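Local coordinates for protein anthranilate synthase component I (Streptococcus pneumoniae serotype 4, PDB 5KCK) that forms component one of a synthase and is a mixed helix-and-sheet protein built on antiparallel sheets that assembles from two identical chains, at residues I43-P48 / F124-Y129; V213-F218 / E385-Y390; G315-T320 / M355-A360. One frame throughout, in Å; residues are numbered along the deposited sequence.

The three contacts lie far apart: contacts 1 and 2 have centres about 29 Å apart, contacts 1 and 3 about 28 Å, and contacts 2 and 3 about 26 Å. Contact 1 closes first along the chain, in the N-terminal family region; contact 3 is nested inside the loop that contact 2 closes. The long antiparallel sheet relates them: it contains strand 121-126 of contact 1, and its strands 324-333 and 338-347 lie in the chain between the segments of contact 3. Contact 2 joins the loop leading into its strand 393-398 to strand 211-221 of a second sheet. The large sheet draws on both family regions, with 92-97 beside 393-398.

Contact 1 of 3, residues I43-P48 / F124-Y129; sequences ILAYNP and FVYESY
Ala-45 and Pro-48 clamp the ring of Tyr-126 where two antiparallel sheets part: strand 41-45 pairs with 128-133 in a three-stranded sheet, while strand 121-126, before the break at Glu-127, pairs with strand 50-55, which follows Pro-48, in a much larger one. Ala-45 CB sits 3.4 Å from the centroid of the Tyr-126 ring, almost straight above it, a CH-pi contact. Over the opposite face, Pro-48 CB makes a second one, 4.0 Å from the same centroid and offset toward the rim. Pro-48 also leans on Phe-124, its CG 3.7 Å from CD1 of that ring.

Ala-45 and Tyr-129 form a non-hydrogen-bonded antiparallel pair. One residue on, Tyr-46 N donates to Ser-128 O over 3.2 Å, nearly straight at 167°. Tyr-46 CG stands between its backbone N and carbonyl carbon (chi1 35°), and the ring lies over the Ser-128 backbone, with Ser-128 O 3.8 Å above the plane near the ring centre.

Further out, the second subunit takes part: Tyr-126 OH bonds to His-25 O and Asn-47 OD1 to Gln-24 N of that chain, and residues 43-45 pair antiparallel with one of its strands, so the sheet crosses the interface. Within the chain, Ser-128 OG is also held by Glu-143. A water stitches the diverging turns together: it donates to Asn-47 O at 2.6 Å, accepts from Glu-127 N at 2.8 Å, and donates to Ser-128 OG at 3.2 Å.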
loop_
_atom_site.group_PDB
_atom_site.type_symbol
_atom_site.label_atom_id
_atom_site.label_comp_id
_atom_site.label_asym_id
_atom_site.label_seq_id
_atom_site.Cartn_x
_atom_site.Cartn_y
_atom_site.Cartn_z
ATOM N N ILE A 43 -5.386 3.512 -13.706
ATOM C CA ILE A 43 -5.924 3.283 -15.034
ATOM C C ILE A 43 -4.823 3.566 -16.037
ATOM O O ILE A 43 -4.166 4.614 -15.976
ATOM C CB ILE A 43 -7.146 4.168 -15.319
ATOM C CG1 ILE A 43 -8.230 3.936 -14.274
ATOM C CG2 ILE A 43 -7.648 3.918 -16.739
ATOM C CD1 ILE A 43 -9.117 5.142 -14.097
ATOM N N LEU A 44 -4.626 2.629 -16.950
ATOM C CA LEU A 44 -3.733 2.786 -18.082
ATOM C C LEU A 44 -4.570 2.532 -19.326
ATOM O O LEU A 44 -5.292 1.530 -19.388
ATOM C CB LEU A 44 -2.567 1.801 -17.964
ATOM C CG LEU A 44 -1.212 2.135 -18.570
ATOM C CD1 LEU A 44 -0.184 1.173 -18.029
ATOM C CD2 LEU A 44 -1.272 2.049 -20.073
ATOM N N ALA A 45 -4.515 3.447 -20.292
ATOM C CA ALA A 45 -5.325 3.324 -21.501
ATOM C C ALA A 45 -4.481 3.589 -22.739
ATOM O O ALA A 45 -3.544 4.394 -22.707
ATOM C CB ALA A 45 -6.522 4.284 -21.485
ATOM N N TYR A 46 -4.849 2.929 -23.841
ATOM C CA TYR A 46 -4.036 2.936 -25.054
ATOM C C TYR A 46 -4.920 2.650 -26.263
ATOM O O TYR A 46 -6.042 2.152 -26.135
ATOM C CB TYR A 46 -2.896 1.908 -24.957
ATOM C CG TYR A 46 -3.319 0.681 -24.186
ATOM C CD1 TYR A 46 -3.952 -0.386 -24.824
ATOM C CD2 TYR A 46 -3.135 0.609 -22.812
ATOM C CE1 TYR A 46 -4.373 -1.507 -24.108
ATOM C CE2 TYR A 46 -3.561 -0.493 -22.083
ATOM C CZ TYR A 46 -4.171 -1.548 -22.732
ATOM O OH TYR A 46 -4.578 -2.636 -21.993
ATOM N N ASN A 47 -4.385 2.968 -27.440
ATOM C CA ASN A 47 -5.061 2.754 -28.715
ATOM C C ASN A 47 -6.487 3.316 -28.735
ATOM O O ASN A 47 -7.445 2.582 -28.969
ATOM C CB ASN A 47 -5.070 1.273 -29.072
ATOM C CG ASN A 47 -3.674 0.725 -29.319
ATOM O OD1 ASN A 47 -2.837 1.383 -29.942
ATOM N ND2 ASN A 47 -3.415 -0.478 -28.822
ATOM N N PRO A 48 -6.649 4.622 -28.525
ATOM C CA PRO A 48 -8.002 5.184 -28.459
ATOM C C PRO A 48 -8.719 5.075 -29.797
ATOM O O PRO A 48 -8.102 5.132 -30.860
ATOM C CB PRO A 48 -7.753 6.646 -28.083
ATOM C CG PRO A 48 -6.423 6.946 -28.709
ATOM C CD PRO A 48 -5.616 5.672 -28.586
ATOM N N PHE A 124 -9.008 11.657 -25.287
ATOM C CA PHE A 124 -8.959 10.422 -26.051
ATOM C C PHE A 124 -10.047 9.479 -25.535
ATOM O O PHE A 124 -10.345 9.443 -24.337
ATOM C CB PHE A 124 -7.586 9.749 -25.943
ATOM C CG PHE A 124 -6.471 10.469 -26.657
ATOM C CD1 PHE A 124 -6.469 10.591 -28.038
ATOM C CD2 PHE A 124 -5.389 10.963 -25.948
ATOM C CE1 PHE A 124 -5.424 11.232 -28.702
ATOM C CE2 PHE A 124 -4.338 11.593 -26.603
ATOM C CZ PHE A 124 -4.360 11.735 -27.980
ATOM N N VAL A 125 -10.627 8.698 -26.444
ATOM C CA VAL A 125 -11.757 7.824 -26.130
ATOM C C VAL A 125 -11.309 6.376 -26.284
ATOM O O VAL A 125 -10.914 5.960 -27.378
ATOM C CB VAL A 125 -12.964 8.132 -27.028
ATOM C CG1 VAL A 125 -14.151 7.292 -26.616
ATOM C CG2 VAL A 125 -13.289 9.621 -26.973
ATOM N N TYR A 126 -11.392 5.604 -25.199
ATOM C CA TYR A 126 -10.749 4.296 -25.104
ATOM C C TYR A 126 -11.741 3.169 -24.842
ATOM O O TYR A 126 -12.638 3.290 -23.995
ATOM C CB TYR A 126 -9.715 4.252 -23.970
ATOM C CG TYR A 126 -8.569 5.220 -24.090
ATOM C CD1 TYR A 126 -7.399 4.871 -24.757
ATOM C CD2 TYR A 126 -8.646 6.475 -23.509
ATOM C CE1 TYR A 126 -6.334 5.762 -24.846
ATOM C CE2 TYR A 126 -7.602 7.368 -23.596
ATOM C CZ TYR A 126 -6.447 7.012 -24.264
ATOM O OH TYR A 126 -5.408 7.916 -24.340
ATOM N N GLU A 127 -11.526 2.049 -25.533
ATOM C CA GLU A 127 -12.117 0.762 -25.186
ATOM C C GLU A 127 -11.046 -0.287 -24.915
ATOM O O GLU A 127 -11.372 -1.470 -24.758
ATOM C CB GLU A 127 -13.059 0.277 -26.292
ATOM C CG GLU A 127 -12.405 0.223 -27.658
ATOM C CD GLU A 127 -13.386 -0.152 -28.763
ATOM O OE1 GLU A 127 -14.601 0.138 -28.615
ATOM O OE2 GLU A 127 -12.934 -0.751 -29.767
ATOM N N SER A 128 -9.780 0.120 -24.852
ATOM C CA SER A 128 -8.664 -0.764 -24.533
ATOM C C SER A 128 -7.908 -0.139 -23.376
ATOM O O SER A 128 -7.357 0.956 -23.521
ATOM C CB SER A 128 -7.733 -0.949 -25.737
ATOM O OG SER A 128 -8.466 -1.253 -26.911
ATOM N N TYR A 129 -7.867 -0.830 -22.243
ATOM C CA TYR A 129 -7.308 -0.230 -21.040
ATOM C C TYR A 129 -7.084 -1.319 -19.994
ATOM O O TYR A 129 -7.573 -2.446 -20.116
ATOM C CB TYR A 129 -8.235 0.873 -20.505
ATOM C CG TYR A 129 -9.600 0.343 -20.134
ATOM C CD1 TYR A 129 -10.584 0.168 -21.105
ATOM C CD2 TYR A 129 -9.896 -0.012 -18.826
ATOM C CE1 TYR A 129 -11.834 -0.325 -20.783
ATOM C CE2 TYR A 129 -11.146 -0.507 -18.487
ATOM C CZ TYR A 129 -12.107 -0.665 -19.477
ATOM O OH TYR A 129 -13.344 -1.161 -19.164
HETATM O O HOH W 1 -9.315 1.830 -27.260
#

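Contact 2 of 3, residues V213-F218 / E385-Y390; sequences VLSQRF and EKRGVY
Arg-217 reaches across from its strand to the loop 385-390 and grips it mainly through backbone oxygen. CD is carried out on an extended stem, and a turn at chi3 (-65°) then swings NE off that line. NH2 donates to Lys-386 O over 2.8 Å at 154°, with the oxygen somewhat out of the guanidinium plane. NH1 reaches the same Lys-386 O through a water, 2.8 Å from NH1 and 2.7 Å from the oxygen, so this one carbonyl is held both directly and through solvent.

Glu-385 comes to the same guanidinium from another side. Its OE2 lies 3.4 Å from Arg-217 NH1, a salt bridge with only a weak hydrogen bond, and the side chains cross obliquely, the carboxylate plane turned 60° from the guanidinium. OE2 has further partners in Thr-115 OG1 and His-187 ND1, so this oxygen is not held by the arginine alone.

The contact joins strand 211-221, which pairs with 185-186, 369-370 and 418-427 in a seven-stranded antiparallel sheet, to the loop between helix 372-382 and strand 393-398; Val-213, Ser-215 and Arg-217 all face the loop from one side of that strand.

Arg-387 answers in the reverse direction, its chain extended from CG to NE. NH2 lies 2.8 Å from Val-213 O at the guanidinium edge, a weak bond, and is also salt-bridged to Glu-383; NH1 goes to Val-367 O, and Tyr-99 adds a cation-pi contact. Tyr-390 CE2 rests 3.9 Å above the plane of the Arg-387 guanidinium, over its centre, and touches Ser-215 OG at 3.6 Å. The hydroxyl of Ser-215 is itself bonded to Glu-383 OE2 and Gln-422 NE2.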
loop_
_atom_site.group_PDB
_atom_site.type_symbol
_atom_site.label_atom_id
_atom_site.label_comp_id
_atom_site.label_asym_id
_atom_site.label_seq_id
_atom_site.Cartn_x
_atom_site.Cartn_y
_atom_site.Cartn_z
ATOM N N VAL A 213 -7.973 35.105 -7.337
ATOM C CA VAL A 213 -6.787 34.262 -7.400
ATOM C C VAL A 213 -5.960 34.705 -8.600
ATOM O O VAL A 213 -6.371 34.531 -9.750
ATOM C CB VAL A 213 -7.147 32.774 -7.476
ATOM C CG1 VAL A 213 -5.885 31.937 -7.488
ATOM C CG2 VAL A 213 -8.033 32.373 -6.294
ATOM N N LEU A 214 -4.797 35.296 -8.330
ATOM C CA LEU A 214 -3.836 35.673 -9.359
ATOM C C LEU A 214 -2.684 34.673 -9.373
ATOM O O LEU A 214 -2.220 34.230 -8.318
ATOM C CB LEU A 214 -3.303 37.090 -9.116
ATOM C CG LEU A 214 -4.345 38.210 -9.142
ATOM C CD1 LEU A 214 -3.734 39.547 -8.721
ATOM C CD2 LEU A 214 -4.986 38.318 -10.518
ATOM N N SER A 215 -2.210 34.334 -10.570
ATOM C CA SER A 215 -1.221 33.280 -10.734
ATOM C C SER A 215 0.005 33.776 -11.493
ATOM O O SER A 215 -0.042 34.770 -12.222
ATOM C CB SER A 215 -1.821 32.067 -11.458
ATOM O OG SER A 215 -2.120 32.361 -12.809
ATOM N N GLN A 216 1.113 33.064 -11.293
ATOM C CA GLN A 216 2.351 33.253 -12.037
ATOM C C GLN A 216 2.702 31.967 -12.757
ATOM O O GLN A 216 2.514 30.873 -12.216
ATOM C CB GLN A 216 3.536 33.585 -11.146
ATOM C CG GLN A 216 3.676 34.986 -10.676
ATOM C CD GLN A 216 5.040 35.191 -10.049
ATOM O OE1 GLN A 216 5.172 35.288 -8.830
ATOM N NE2 GLN A 216 6.069 35.224 -10.886
ATOM N N ARG A 217 3.262 32.103 -13.948
ATOM C CA ARG A 217 3.754 30.972 -14.713
ATOM C C ARG A 217 5.280 30.982 -14.702
ATOM O O ARG A 217 5.909 32.039 -14.585
ATOM C CB ARG A 217 3.212 31.022 -16.140
ATOM C CG ARG A 217 3.737 29.956 -17.077
ATOM C CD ARG A 217 2.984 30.028 -18.384
ATOM N NE ARG A 217 1.580 29.704 -18.187
ATOM C CZ ARG A 217 0.619 29.952 -19.071
ATOM N NH1 ARG A 217 0.913 30.544 -20.223
ATOM N NH2 ARG A 217 -0.636 29.605 -18.804
ATOM N N PHE A 218 5.865 29.785 -14.778
ATOM C CA PHE A 218 7.307 29.603 -14.867
ATOM C C PHE A 218 7.577 28.532 -15.909
ATOM O O PHE A 218 6.748 27.643 -16.119
ATOM C CB PHE A 218 7.928 29.190 -13.521
ATOM C CG PHE A 218 7.619 30.132 -12.392
ATOM C CD1 PHE A 218 6.413 30.039 -11.704
ATOM C CD2 PHE A 218 8.529 31.112 -12.021
ATOM C CE1 PHE A 218 6.118 30.912 -10.666
ATOM C CE2 PHE A 218 8.243 31.991 -10.988
ATOM C CZ PHE A 218 7.036 31.888 -10.308
ATOM N N GLU A 385 -1.232 36.112 -19.767
ATOM C CA GLU A 385 -1.159 34.870 -20.519
ATOM C C GLU A 385 -2.434 34.080 -20.291
ATOM O O GLU A 385 -2.909 33.978 -19.157
ATOM C CB GLU A 385 0.038 34.007 -20.089
ATOM C CG GLU A 385 1.405 34.631 -20.295
ATOM C CD GLU A 385 2.513 33.774 -19.698
ATOM O OE1 GLU A 385 2.710 33.825 -18.462
ATOM O OE2 GLU A 385 3.169 33.035 -20.462
ATOM N N LYS A 386 -2.975 33.516 -21.367
ATOM C CA LYS A 386 -4.090 32.585 -21.248
ATOM C C LYS A 386 -3.713 31.445 -20.308
ATOM O O LYS A 386 -2.607 30.902 -20.378
ATOM C CB LYS A 386 -4.454 32.042 -22.628
ATOM C CG LYS A 386 -5.577 31.033 -22.651
ATOM C CD LYS A 386 -5.898 30.667 -24.088
ATOM C CE LYS A 386 -7.003 29.630 -24.159
ATOM N NZ LYS A 386 -7.067 29.046 -25.530
ATOM N N ARG A 387 -4.636 31.095 -19.410
ATOM C CA ARG A 387 -4.335 30.074 -18.409
ATOM C C ARG A 387 -4.183 28.698 -19.040
ATOM O O ARG A 387 -3.255 27.956 -18.696
ATOM C CB ARG A 387 -5.417 30.060 -17.326
ATOM C CG ARG A 387 -5.230 31.192 -16.336
ATOM C CD ARG A 387 -6.279 31.213 -15.257
ATOM N NE ARG A 387 -5.850 32.100 -14.181
ATOM C CZ ARG A 387 -6.383 32.100 -12.969
ATOM N NH1 ARG A 387 -7.371 31.259 -12.687
ATOM N NH2 ARG A 387 -5.928 32.934 -12.043
ATOM N N GLY A 388 -5.075 28.336 -19.959
ATOM C CA GLY A 388 -4.942 27.046 -20.624
ATOM C C GLY A 388 -5.303 25.905 -19.695
ATOM O O GLY A 388 -6.370 25.897 -19.066
ATOM N N VAL A 389 -4.406 24.914 -19.611
ATOM C CA VAL A 389 -4.662 23.747 -18.764
ATOM C C VAL A 389 -4.785 24.163 -17.303
ATOM O O VAL A 389 -5.696 23.723 -16.589
ATOM C CB VAL A 389 -3.559 22.688 -18.946
ATOM C CG1 VAL A 389 -3.689 21.597 -17.871
ATOM C CG2 VAL A 389 -3.617 22.082 -20.350
ATOM N N TYR A 390 -3.865 25.008 -16.835
ATOM C CA TYR A 390 -3.878 25.450 -15.447
ATOM C C TYR A 390 -5.254 25.974 -15.053
ATOM O O TYR A 390 -5.858 26.768 -15.781
ATOM C CB TYR A 390 -2.830 26.544 -15.223
ATOM C CG TYR A 390 -3.013 27.252 -13.892
ATOM C CD1 TYR A 390 -2.634 26.638 -12.712
ATOM C CD2 TYR A 390 -3.583 28.515 -13.815
ATOM C CE1 TYR A 390 -2.795 27.260 -11.495
ATOM C CE2 TYR A 390 -3.752 29.148 -12.588
ATOM C CZ TYR A 390 -3.353 28.507 -11.432
ATOM O OH TYR A 390 -3.507 29.095 -10.196
HETATM O O HOH W 2 -0.810 30.854 -22.352
#

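Contact 3 of 3, residues G315-T320 / M355-A360; sequences GRISET and MDALKA
Ile-317 packs onto one side of helix 354-361 near the C-terminal end of helix 297-316, an apolar helix-to-turn contact that brings together the chain on either side of the antiparallel strands 324-333 and 338-347. The apolar part rests on the two branches of this single side chain. CG1 occupies the position between backbone N and carbonyl carbon (chi1 61°), and chi2 near 171° extends CD1 away from CA toward the helix. There CD1 meets the backbone of Ala-357, 3.6 Å from its CA, and its methyl, 4.0 Å from CB. The other branch, CG2, lies 4.1 Å from Ala-360 CB, one turn farther along, and an equal 4.1 Å from Asp-356 O. Ile-317 therefore bears on Asp-356, Ala-357 and Ala-360, residues that the helical repeat (i, i+1, i+4) places on the side turned to it; Leu-348 and Leu-352 touch the same isoleucine, and Met-403 and Val-263 lie against Ala-357.

Backbone bonds frame the site. Ala-360 N bonds to Asp-356 O within the helix, and Ile-317 and Glu-319 pair by main-chain bonds with Leu-349 and Arg-347, holding the turn beside the chain that leads into helix 354-361.

The polar link across the contact is slight. At the start of helix 354-361, Asp-356 OD2 accepts from Thr-353 N, and its carboxylate end leads away from Ile-317. Arg-316, whose stronger partner is Asp-313 through a salt bridge at NH1, bends at chi3 and brings the edge of its guanidinium to the C-terminal part of the helix, where NH2 makes a weak hydrogen bond of 3.2 Å to Ala-360 O.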
loop_
_atom_site.group_PDB
_atom_site.type_symbol
_atom_site.label_atom_id
_atom_site.label_comp_id
_atom_site.label_asym_id
_atom_site.label_seq_id
_atom_site.Cartn_x
_atom_site.Cartn_y
_atom_site.Cartn_z
ATOM N N GLY A 315 -26.711 22.357 -5.662
ATOM C CA GLY A 315 -28.133 22.634 -5.527
ATOM C C GLY A 315 -28.784 23.087 -6.820
ATOM O O GLY A 315 -29.957 22.799 -7.059
ATOM N N ARG A 316 -28.034 23.788 -7.676
ATOM C CA ARG A 316 -28.580 24.247 -8.951
ATOM C C ARG A 316 -28.868 23.106 -9.924
ATOM O O ARG A 316 -29.669 23.288 -10.841
ATOM C CB ARG A 316 -27.626 25.242 -9.618
ATOM C CG ARG A 316 -27.485 26.571 -8.885
ATOM C CD ARG A 316 -26.890 27.665 -9.786
ATOM N NE ARG A 316 -25.687 27.245 -10.508
ATOM C CZ ARG A 316 -24.461 27.244 -9.986
ATOM N NH1 ARG A 316 -24.274 27.629 -8.728
ATOM N NH2 ARG A 316 -23.422 26.858 -10.717
ATOM N N ILE A 317 -28.248 21.940 -9.753
ATOM C CA ILE A 317 -28.408 20.847 -10.703
ATOM C C ILE A 317 -28.995 19.602 -10.058
ATOM O O ILE A 317 -28.941 18.524 -10.648
ATOM C CB ILE A 317 -27.074 20.505 -11.395
ATOM C CG1 ILE A 317 -26.046 20.073 -10.349
ATOM C CG2 ILE A 317 -26.562 21.689 -12.223
ATOM C CD1 ILE A 317 -24.771 19.505 -10.942
ATOM N N SER A 318 -29.549 19.718 -8.853
ATOM C CA SER A 318 -29.993 18.545 -8.118
ATOM C C SER A 318 -31.408 18.745 -7.592
ATOM O O SER A 318 -31.980 19.837 -7.667
ATOM C CB SER A 318 -29.051 18.246 -6.939
ATOM O OG SER A 318 -27.724 18.015 -7.374
ATOM N N GLU A 319 -31.992 17.673 -7.061
ATOM C CA GLU A 319 -33.160 17.865 -6.212
ATOM C C GLU A 319 -32.712 18.642 -4.984
ATOM O O GLU A 319 -31.790 18.223 -4.278
ATOM C CB GLU A 319 -33.797 16.533 -5.819
ATOM C CG GLU A 319 -35.271 16.661 -5.393
ATOM C CD GLU A 319 -35.454 17.215 -3.985
ATOM O OE1 GLU A 319 -35.194 16.478 -3.012
ATOM O OE2 GLU A 319 -35.857 18.389 -3.848
ATOM N N THR A 320 -33.347 19.793 -4.757
ATOM C CA THR A 320 -32.822 20.764 -3.794
ATOM C C THR A 320 -32.777 20.225 -2.367
ATOM O O THR A 320 -31.899 20.613 -1.589
ATOM C CB THR A 320 -33.634 22.059 -3.841
ATOM O OG1 THR A 320 -35.027 21.764 -3.678
ATOM C CG2 THR A 320 -33.403 22.788 -5.159
HETATM N N MSE A 355 -22.017 16.497 -17.608
HETATM C CA MSE A 355 -21.624 17.770 -18.232
HETATM C C MSE A 355 -22.176 18.968 -17.465
HETATM O O MSE A 355 -21.500 19.981 -17.315
HETATM C CB MSE A 355 -22.088 17.830 -19.689
HETATM C CG MSE A 355 -21.567 16.678 -20.524
HETATM SE SE MSE A 355 -19.618 16.686 -20.722
HETATM C CE MSE A 355 -19.055 15.740 -19.081
ATOM N N ASP A 356 -23.416 18.842 -16.989
ATOM C CA ASP A 356 -23.992 19.896 -16.163
ATOM C C ASP A 356 -23.255 20.023 -14.836
ATOM O O ASP A 356 -23.086 21.137 -14.333
ATOM C CB ASP A 356 -25.481 19.628 -15.961
ATOM C CG ASP A 356 -26.219 19.475 -17.291
ATOM O OD1 ASP A 356 -26.350 20.498 -18.000
ATOM O OD2 ASP A 356 -26.636 18.343 -17.638
ATOM N N ALA A 357 -22.771 18.907 -14.283
ATOM C CA ALA A 357 -21.943 18.980 -13.085
ATOM C C ALA A 357 -20.645 19.713 -13.376
ATOM O O ALA A 357 -20.168 20.506 -12.552
ATOM C CB ALA A 357 -21.652 17.575 -12.554
ATOM N N LEU A 358 -20.063 19.462 -14.550
ATOM C CA LEU A 358 -18.826 20.131 -14.927
ATOM C C LEU A 358 -19.060 21.621 -15.124
ATOM O O LEU A 358 -18.311 22.451 -14.603
ATOM C CB LEU A 358 -18.261 19.493 -16.198
ATOM C CG LEU A 358 -17.133 20.249 -16.889
ATOM C CD1 LEU A 358 -15.995 20.421 -15.921
ATOM C CD2 LEU A 358 -16.678 19.486 -18.110
ATOM N N LYS A 359 -20.109 21.978 -15.864
ATOM C CA LYS A 359 -20.385 23.388 -16.095
ATOM C C LYS A 359 -20.775 24.104 -14.810
ATOM O O LYS A 359 -20.527 25.305 -14.679
ATOM C CB LYS A 359 -21.471 23.539 -17.158
ATOM C CG LYS A 359 -20.999 23.094 -18.530
ATOM C CD LYS A 359 -21.881 23.618 -19.634
ATOM C CE LYS A 359 -23.111 22.768 -19.806
ATOM N NZ LYS A 359 -23.975 23.343 -20.867
ATOM N N ALA A 360 -21.357 23.390 -13.845
ATOM C CA ALA A 360 -21.765 24.034 -12.602
ATOM C C ALA A 360 -20.589 24.359 -11.691
ATOM O O ALA A 360 -20.734 25.218 -10.819
ATOM C CB ALA A 360 -22.755 23.155 -11.839
#